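Local atomic coordinates of periplasmic oligopeptide-binding protein (Burkholderia pseudomallei, PDB entry 3ZS6), a protein that probably captures oligopeptides in the periplasm and delivers them to an ABC transporter for uptake. Residues A[30-34]-A[210-214]; A[6-10]-A[496-500]; A[206-211]-A[499-504]. All coordinates share one frame. Where two conformers were deposited one is given. Residue numbers count along the deposited sequence, not the author numbering.

Contact 1 of 3, residues A[30-34]-A[210-214]; sequences TIGLD and KVTYL
Residues 30-34 form one turn of helix 26-35, and residues 210-214 run extended (phi -107 to -149°, psi 117 to 134°) along strand 210-215, an inner strand of a four-stranded mixed sheet. The short axes approach to 10.8 Å and run nearly antiparallel, with a signed crossing angle of -159°. In register, the CA atoms of Ile31 and Tyr213 are 7.8 Å apart and those of Asp34 and Val211 8.9 Å. Strand alternation turns Val211 and Tyr213 toward the helix. Tyr213, chi1 -77° (m), buries the most surface here. Over one face of its ring sits Ile31 (m, t), whose CG1 lies 3.6 Å from the ring centroid and 8° off the normal, a CH-pi contact. Thr30 CG2 is 3.5 Å from Tyr213 OH, while the Thr30 hydroxyl bonds back to Trp26 O in its own helix. Asp34 (m) meets the ring edge: Tyr213 OH donates to Asp34 OD2 at 2.6 Å. The same carboxylate oxygen packs 4.2 Å from Val211 CG1 and is hydrogen-bonded to Ser499 OG. This is helix-on-sheet packing, with Met194 of strand 191-196 also touching Ile31, Asp34 and Val211. A carboxylate buried among apolar groups needs donors; the short phenol bond and the serine hydroxyl supply them, giving an otherwise apolar interface a directional link.

Contact 2 of 3, residues A[6-10]-A[496-500]; sequences DLTRQ and MRASQ
Strand 6-10 is regularly extended (phi -95 to -122°, psi 119 to 138°) and faces a loop, 496-498, that passes into a 3-10 turn at Ser499 and Gln500; the CA atoms of Leu7 and Ser499 are 8.0 Å apart. Asp6 points off the interface, and Leu7 (t, p) is the first residue to meet the loop, its CD2 4.1 Å from Ser499 OG. Thr8 turns its side chain to the other face, while its backbone N bonds to Asp232 OD2. Arg9 then reaches across with chi angles m, t, p and presents the edge of its guanidinium. NH1 and NH2 of Arg9 both donate to Arg497 O, at 3.0 and 2.9 Å, a bifurcated acceptor, and Arg9 NH1 also donates to Ser499 OG at 2.9 Å. Ser499 (m) shares its hydroxyl with Asp34 OD2. Tyr233 makes a cation-pi contact with Arg9. Arg497 sends its own guanidinium away, to a salt bridge with Asp495, and Met496 touches an acidic side chain of the bound peptide. An N-terminal sheet strand is thus joined to a C-terminal loop beside the ligand. One buried arginine, bonded to a carbonyl and a hydroxyl, carries the polar link, its charge further met by an aromatic ring.

Contact 3 of 3, residues A[206-211]-A[499-504]; sequences VVIRKV and SQDMYL
Ile208 buries the most surface here, followed by Ser499 and Gln500, where two irregular runs of chain meet: 206-209 leads into strand 210-215, and the 3-10 turn 499-501 leads through Met502 to strand 503-504. CA atoms of Val206 and Gln500 approach to 5.4 Å, those of Ile208 and Tyr503 to 5.7 Å. Ile208 (m, m) points into the other segment. Its CG1 lies 3.3 Å from Met502 O and 3.8 Å from Ser499 O; its CD1 is 3.8 Å from both Tyr503 CA and Leu504 CG, and Leu7 touches it from strand 6-11. Ser499 (m) packs its OG 3.7 Å from Val211 CG1, while that hydroxyl hydrogen-bonds to Asp34 and Arg9. Gln500 (p, t) brings NE2 to 4.1 Å from Val206 CG2. Just before Ile208, Val207 (t) rests its CG1 3.7 Å from Tyr503 CB. Met502 N bonds to Ser499 O at 3.1 Å, closing the turn. No direct hydrogen bond crosses the interface. Water 1 accepts from Ile208 N at 3.0 Å and lies 2.6 Å from Met502 O, to which it donates. The C-terminal segment therefore meets the loop leading into this inner strand by packing of aliphatic side chains on one another and on backbone carbonyls, with a bound water joining the two backbones.

From the N terminus, strand 6-11 enters the four-stranded sheet and helix 26-35 follows it. Contact 1 closes the first long loop, bringing 30-34 onto 210-214 across 175 residues. The chain at 206-211 is also where contact 3 starts, sharing Lys210 and Val211 with contact 1, and its loop runs on to 499-504. Contact 2 spans nearly the whole chain, from 6-10 to 496-500, so the loop of contact 1 lies inside it, while contact 3 begins within it and ends on the same stretch, running on to 504; contacts 2 and 3 share Ser499 and Gln500. Together they tie the N-terminal strand and helix, the sheet's inner strand and the C-terminal tail into one part of the fold.

Contact 1 of 3, residues A[30-34]-A[210-214]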
loop_
_atom_site.group_PDB
_atom_site.type_symbol
_atom_site.label_atom_id
_atom_site.label_comp_id
_atom_site.label_asym_id
_atom_site.label_seq_id
_atom_site.Cartn_x
_atom_site.Cartn_y
_atom_site.Cartn_z
ATOM N N THR A 30 2.229 -8.797 -0.023
ATOM C CA THR A 30 3.457 -9.574 0.187
ATOM C C THR A 30 3.152 -11.070 0.251
ATOM O O THR A 30 3.762 -11.873 -0.462
ATOM C CB THR A 30 4.192 -9.163 1.474
ATOM O OG1 THR A 30 4.528 -7.767 1.418
ATOM C CG2 THR A 30 5.464 -9.990 1.637
ATOM N N ILE A 31 2.206 -11.448 1.104
ATOM C CA ILE A 31 1.769 -12.843 1.167
ATOM C C ILE A 31 1.128 -13.329 -0.147
ATOM O O ILE A 31 1.500 -14.374 -0.667
ATOM C CB ILE A 31 0.813 -13.079 2.339
ATOM C CG1 ILE A 31 1.546 -12.827 3.658
ATOM C CG2 ILE A 31 0.266 -14.513 2.313
ATOM C CD1 ILE A 31 0.656 -12.922 4.888
ATOM N N GLY A 32 0.180 -12.566 -0.685
ATOM C CA GLY A 32 -0.534 -12.972 -1.888
ATOM C C GLY A 32 0.332 -13.157 -3.129
ATOM O O GLY A 32 0.024 -13.990 -4.003
ATOM N N LEU A 33 1.414 -12.385 -3.224
ATOM C CA LEU A 33 2.278 -12.458 -4.405
ATOM C C LEU A 33 3.267 -13.624 -4.343
ATOM O O LEU A 33 3.875 -13.986 -5.347
ATOM C CB LEU A 33 2.995 -11.130 -4.652
ATOM C CG LEU A 33 2.103 -9.978 -5.134
ATOM C CD1 LEU A 33 2.868 -8.663 -5.114
ATOM C CD2 LEU A 33 1.524 -10.240 -6.540
ATOM N N ASP A 34 3.430 -14.213 -3.162
ATOM C CA ASP A 34 4.105 -15.505 -3.054
ATOM C C ASP A 34 3.164 -16.622 -3.557
ATOM O O ASP A 34 3.623 -17.628 -4.091
ATOM C CB ASP A 34 4.510 -15.799 -1.601
ATOM C CG ASP A 34 5.772 -15.059 -1.164
ATOM O OD1 ASP A 34 6.442 -14.393 -1.992
ATOM O OD2 ASP A 34 6.104 -15.170 0.032
ATOM N N LYS A 210 10.264 -23.291 1.796
ATOM C CA LYS A 210 9.166 -23.107 2.732
ATOM C C LYS A 210 9.173 -21.687 3.259
ATOM O O LYS A 210 10.225 -21.165 3.644
ATOM C CB LYS A 210 9.266 -24.104 3.898
ATOM C CG LYS A 210 8.201 -23.870 4.972
ATOM C CD LYS A 210 7.975 -25.096 5.844
ATOM C CE LYS A 210 8.799 -25.057 7.107
ATOM N NZ LYS A 210 8.274 -26.047 8.106
ATOM N N VAL A 211 8.001 -21.064 3.281
ATOM C CA VAL A 211 7.867 -19.725 3.835
ATOM C C VAL A 211 6.813 -19.715 4.938
ATOM O O VAL A 211 5.706 -20.233 4.765
ATOM C CB VAL A 211 7.474 -18.689 2.757
ATOM C CG1 VAL A 211 7.479 -17.279 3.343
ATOM C CG2 VAL A 211 8.411 -18.767 1.580
ATOM N N THR A 212 7.176 -19.132 6.072
ATOM C CA THR A 212 6.273 -18.989 7.196
ATOM C C THR A 212 6.077 -17.496 7.479
ATOM O O THR A 212 7.055 -16.761 7.647
ATOM C CB THR A 212 6.852 -19.677 8.446
ATOM O OG1 THR A 212 6.943 -21.091 8.221
ATOM C CG2 THR A 212 5.983 -19.408 9.674
ATOM N N TYR A 213 4.820 -17.055 7.505
ATOM C CA TYR A 213 4.478 -15.674 7.859
ATOM C C TYR A 213 3.853 -15.607 9.258
ATOM O O TYR A 213 2.806 -16.221 9.513
ATOM C CB TYR A 213 3.510 -15.060 6.834
ATOM C CG TYR A 213 4.170 -14.633 5.540
ATOM C CD1 TYR A 213 4.878 -13.443 5.466
ATOM C CD2 TYR A 213 4.079 -15.411 4.390
ATOM C CE1 TYR A 213 5.500 -13.043 4.286
ATOM C CE2 TYR A 213 4.694 -15.016 3.204
ATOM C CZ TYR A 213 5.403 -13.830 3.162
ATOM O OH TYR A 213 6.022 -13.416 1.992
ATOM N N LEU A 214 4.483 -14.854 10.154
ATOM C CA LEU A 214 3.972 -14.693 11.521
ATOM C C LEU A 214 3.486 -13.268 11.756
ATOM O O LEU A 214 4.272 -12.325 11.675
ATOM C CB LEU A 214 5.068 -15.006 12.548
ATOM C CG LEU A 214 5.803 -16.340 12.415
ATOM C CD1 LEU A 214 6.905 -16.454 13.489
ATOM C CD2 LEU A 214 4.802 -17.473 12.536
#

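Contact 2 of 3, residues A[6-10]-A[496-500]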
loop_
_atom_site.group_PDB
_atom_site.type_symbol
_atom_site.label_atom_id
_atom_site.label_comp_id
_atom_site.label_asym_id
_atom_site.label_seq_id
_atom_site.Cartn_x
_atom_site.Cartn_y
_atom_site.Cartn_z
ATOM N N ASP A 6 14.411 -22.774 4.594
ATOM C CA ASP A 6 13.173 -22.324 5.224
ATOM C C ASP A 6 13.317 -20.855 5.567
ATOM O O ASP A 6 14.319 -20.443 6.150
ATOM C CB ASP A 6 12.892 -23.087 6.525
ATOM C CG ASP A 6 12.623 -24.562 6.301
ATOM O OD1 ASP A 6 12.421 -24.970 5.142
ATOM O OD2 ASP A 6 12.599 -25.320 7.292
ATOM N N LEU A 7 12.304 -20.068 5.231
ATOM C CA LEU A 7 12.322 -18.644 5.546
ATOM C C LEU A 7 11.124 -18.283 6.406
ATOM O O LEU A 7 9.998 -18.666 6.092
ATOM C CB LEU A 7 12.299 -17.821 4.262
ATOM C CG LEU A 7 12.331 -16.303 4.459
ATOM C CD1 LEU A 7 13.710 -15.868 4.948
ATOM C CD2 LEU A 7 11.967 -15.619 3.148
ATOM N N THR A 8 11.372 -17.546 7.488
ATOM C CA THR A 8 10.310 -17.069 8.366
ATOM C C THR A 8 10.306 -15.541 8.375
ATOM O O THR A 8 11.306 -14.913 8.753
ATOM C CB THR A 8 10.499 -17.588 9.803
ATOM O OG1 THR A 8 10.462 -19.017 9.799
ATOM C CG2 THR A 8 9.398 -17.062 10.729
ATOM N N ARG A 9 9.187 -14.955 7.950
ATOM C CA ARG A 9 9.060 -13.501 7.826
ATOM C C ARG A 9 7.983 -12.984 8.776
ATOM O O ARG A 9 6.918 -13.589 8.896
ATOM C CB ARG A 9 8.675 -13.114 6.385
ATOM C CG ARG A 9 9.584 -13.710 5.299
ATOM C CD ARG A 9 8.993 -13.486 3.890
ATOM N NE ARG A 9 8.869 -12.064 3.557
ATOM C CZ ARG A 9 9.003 -11.562 2.332
ATOM N NH1 ARG A 9 9.260 -12.369 1.305
ATOM N NH2 ARG A 9 8.886 -10.245 2.134
ATOM N N GLN A 10 8.251 -11.860 9.434
ATOM C CA GLN A 10 7.273 -11.266 10.352
ATOM C C GLN A 10 6.455 -10.197 9.634
ATOM O O GLN A 10 7.014 -9.331 8.951
ATOM C CB GLN A 10 7.959 -10.663 11.584
ATOM C CG GLN A 10 6.998 -9.913 12.545
ATOM C CD GLN A 10 7.268 -8.405 12.640
ATOM O OE1 GLN A 10 8.402 -7.946 12.494
ATOM N NE2 GLN A 10 6.219 -7.638 12.916
ATOM N N MET A 496 8.213 -4.341 -2.329
ATOM C CA MET A 496 7.513 -5.541 -2.758
ATOM C C MET A 496 8.552 -6.625 -3.036
ATOM O O MET A 496 9.022 -6.799 -4.173
ATOM C CB MET A 496 6.626 -5.258 -3.977
ATOM C CG MET A 496 5.233 -4.675 -3.628
ATOM S SD MET A 496 4.153 -5.847 -2.750
ATOM C CE MET A 496 3.992 -5.115 -1.114
ATOM N N ARG A 497 8.922 -7.334 -1.978
ATOM C CA ARG A 497 10.030 -8.281 -2.037
ATOM C C ARG A 497 9.533 -9.706 -1.847
ATOM O O ARG A 497 9.247 -10.132 -0.729
ATOM C CB ARG A 497 11.083 -7.923 -0.973
ATOM C CG ARG A 497 11.725 -6.520 -1.155
ATOM C CD ARG A 497 12.587 -6.138 0.056
ATOM N NE ARG A 497 13.636 -5.160 -0.261
ATOM C CZ ARG A 497 13.570 -3.854 -0.001
ATOM N NH1 ARG A 497 12.486 -3.328 0.575
ATOM N NH2 ARG A 497 14.589 -3.066 -0.330
ATOM N N ALA A 498 9.417 -10.425 -2.956
ATOM C CA ALA A 498 8.869 -11.775 -2.962
ATOM C C ALA A 498 9.873 -12.778 -2.431
ATOM O O ALA A 498 11.082 -12.625 -2.619
ATOM C CB ALA A 498 8.442 -12.161 -4.377
ATOM N N SER A 499 9.374 -13.821 -1.782
ATOM C CA SER A 499 10.257 -14.851 -1.244
ATOM C C SER A 499 11.071 -15.590 -2.326
ATOM O O SER A 499 12.212 -15.991 -2.086
ATOM C CB SER A 499 9.446 -15.840 -0.408
ATOM O OG SER A 499 8.770 -15.164 0.638
ATOM N N GLN A 500 10.495 -15.767 -3.515
ATOM C CA GLN A 500 11.166 -16.554 -4.555
ATOM C C GLN A 500 12.441 -15.893 -5.087
ATOM O O GLN A 500 13.245 -16.535 -5.775
ATOM C CB GLN A 500 10.221 -16.873 -5.720
ATOM C CG GLN A 500 9.846 -15.666 -6.584
ATOM C CD GLN A 500 9.320 -16.085 -7.953
ATOM O OE1 GLN A 500 8.164 -15.832 -8.305
ATOM N NE2 GLN A 500 10.176 -16.730 -8.730
#

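Contact 3 of 3, residues A[206-211]-A[499-504]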
loop_
_atom_site.group_PDB
_atom_site.type_symbol
_atom_site.label_atom_id
_atom_site.label_comp_id
_atom_site.label_asym_id
_atom_site.label_seq_id
_atom_site.Cartn_x
_atom_site.Cartn_y
_atom_site.Cartn_z
ATOM N N VAL A 206 13.376 -21.539 -8.245
ATOM C CA VAL A 206 12.920 -21.130 -6.917
ATOM C C VAL A 206 13.706 -21.900 -5.850
ATOM O O VAL A 206 13.611 -23.125 -5.765
ATOM C CB VAL A 206 11.410 -21.397 -6.737
ATOM C CG1 VAL A 206 10.948 -20.973 -5.348
ATOM C CG2 VAL A 206 10.603 -20.684 -7.816
ATOM N N VAL A 207 14.487 -21.183 -5.045
ATOM C CA VAL A 207 15.372 -21.817 -4.073
ATOM C C VAL A 207 14.708 -22.054 -2.714
ATOM O O VAL A 207 14.777 -23.151 -2.170
ATOM C CB VAL A 207 16.661 -20.995 -3.878
ATOM C CG1 VAL A 207 17.508 -21.583 -2.746
ATOM C CG2 VAL A 207 17.451 -20.938 -5.185
ATOM N N ILE A 208 14.066 -21.026 -2.170
ATOM C CA ILE A 208 13.402 -21.139 -0.875
ATOM C C ILE A 208 12.261 -22.149 -0.949
ATOM O O ILE A 208 11.387 -22.041 -1.808
ATOM C CB ILE A 208 12.865 -19.770 -0.418
ATOM C CG1 ILE A 208 14.025 -18.785 -0.268
ATOM C CG2 ILE A 208 12.059 -19.903 0.883
ATOM C CD1 ILE A 208 14.943 -19.103 0.874
ATOM N N ARG A 209 12.283 -23.139 -0.060
ATOM C CA ARG A 209 11.351 -24.270 -0.145
ATOM C C ARG A 209 10.146 -24.140 0.787
ATOM O O ARG A 209 9.130 -24.807 0.603
ATOM C CB ARG A 209 12.077 -25.598 0.128
ATOM C CG ARG A 209 13.070 -25.985 -0.965
ATOM C CD ARG A 209 13.594 -27.395 -0.789
ATOM N NE ARG A 209 14.442 -27.566 0.390
ATOM C CZ ARG A 209 15.762 -27.366 0.403
ATOM N NH1 ARG A 209 16.390 -26.958 -0.700
ATOM N NH2 ARG A 209 16.458 -27.569 1.522
ATOM N N LYS A 210 10.264 -23.291 1.796
ATOM C CA LYS A 210 9.166 -23.107 2.732
ATOM C C LYS A 210 9.173 -21.687 3.259
ATOM O O LYS A 210 10.225 -21.165 3.644
ATOM C CB LYS A 210 9.266 -24.104 3.898
ATOM C CG LYS A 210 8.201 -23.870 4.972
ATOM C CD LYS A 210 7.975 -25.096 5.844
ATOM C CE LYS A 210 8.799 -25.057 7.107
ATOM N NZ LYS A 210 8.274 -26.047 8.106
ATOM N N VAL A 211 8.001 -21.064 3.281
ATOM C CA VAL A 211 7.867 -19.725 3.835
ATOM C C VAL A 211 6.813 -19.715 4.938
ATOM O O VAL A 211 5.706 -20.233 4.765
ATOM C CB VAL A 211 7.474 -18.689 2.757
ATOM C CG1 VAL A 211 7.479 -17.279 3.343
ATOM C CG2 VAL A 211 8.411 -18.767 1.580
ATOM N N SER A 499 9.374 -13.821 -1.782
ATOM C CA SER A 499 10.257 -14.851 -1.244
ATOM C C SER A 499 11.071 -15.590 -2.326
ATOM O O SER A 499 12.212 -15.991 -2.086
ATOM C CB SER A 499 9.446 -15.840 -0.408
ATOM O OG SER A 499 8.770 -15.164 0.638
ATOM N N GLN A 500 10.495 -15.767 -3.515
ATOM C CA GLN A 500 11.166 -16.554 -4.555
ATOM C C GLN A 500 12.441 -15.893 -5.087
ATOM O O GLN A 500 13.245 -16.535 -5.775
ATOM C CB GLN A 500 10.221 -16.873 -5.720
ATOM C CG GLN A 500 9.846 -15.666 -6.584
ATOM C CD GLN A 500 9.320 -16.085 -7.953
ATOM O OE1 GLN A 500 8.164 -15.832 -8.305
ATOM N NE2 GLN A 500 10.176 -16.730 -8.730
ATOM N N ASP A 501 12.618 -14.611 -4.791
ATOM C CA ASP A 501 13.792 -13.892 -5.268
ATOM C C ASP A 501 14.951 -13.960 -4.269
ATOM O O ASP A 501 16.055 -13.505 -4.565
ATOM C CB ASP A 501 13.436 -12.435 -5.616
ATOM C CG ASP A 501 12.439 -12.340 -6.775
ATOM O OD1 ASP A 501 12.620 -13.065 -7.771
ATOM O OD2 ASP A 501 11.462 -11.565 -6.686
ATOM N N MET A 502 14.701 -14.538 -3.094
ATOM C CA MET A 502 15.751 -14.680 -2.079
ATOM C C MET A 502 16.224 -16.136 -1.954
ATOM O O MET A 502 15.616 -17.044 -2.514
ATOM C CB MET A 502 15.281 -14.116 -0.728
ATOM C CG MET A 502 15.179 -12.583 -0.713
ATOM S SD MET A 502 14.481 -11.889 0.809
ATOM C CE MET A 502 12.735 -12.221 0.540
ATOM N N TYR A 503 17.316 -16.346 -1.227
ATOM C CA TYR A 503 17.889 -17.675 -1.074
ATOM C C TYR A 503 18.802 -17.680 0.137
ATOM O O TYR A 503 19.428 -16.670 0.454
ATOM C CB TYR A 503 18.682 -18.073 -2.331
ATOM C CG TYR A 503 19.632 -16.989 -2.794
ATOM C CD1 TYR A 503 20.917 -16.901 -2.288
ATOM C CD2 TYR A 503 19.223 -16.030 -3.714
ATOM C CE1 TYR A 503 21.782 -15.903 -2.700
ATOM C CE2 TYR A 503 20.071 -15.026 -4.126
ATOM C CZ TYR A 503 21.349 -14.966 -3.619
ATOM O OH TYR A 503 22.190 -13.963 -4.037
ATOM N N LEU A 504 18.892 -18.825 0.805
ATOM C CA LEU A 504 19.725 -18.936 1.998
ATOM C C LEU A 504 21.123 -19.403 1.648
ATOM O O LEU A 504 21.294 -20.334 0.866
ATOM C CB LEU A 504 19.092 -19.878 3.025
ATOM C CG LEU A 504 17.702 -19.478 3.524
ATOM C CD1 LEU A 504 17.376 -20.224 4.804
ATOM C CD2 LEU A 504 17.614 -17.976 3.753
HETATM O O HOH W 1 13.864 -18.504 -3.699
#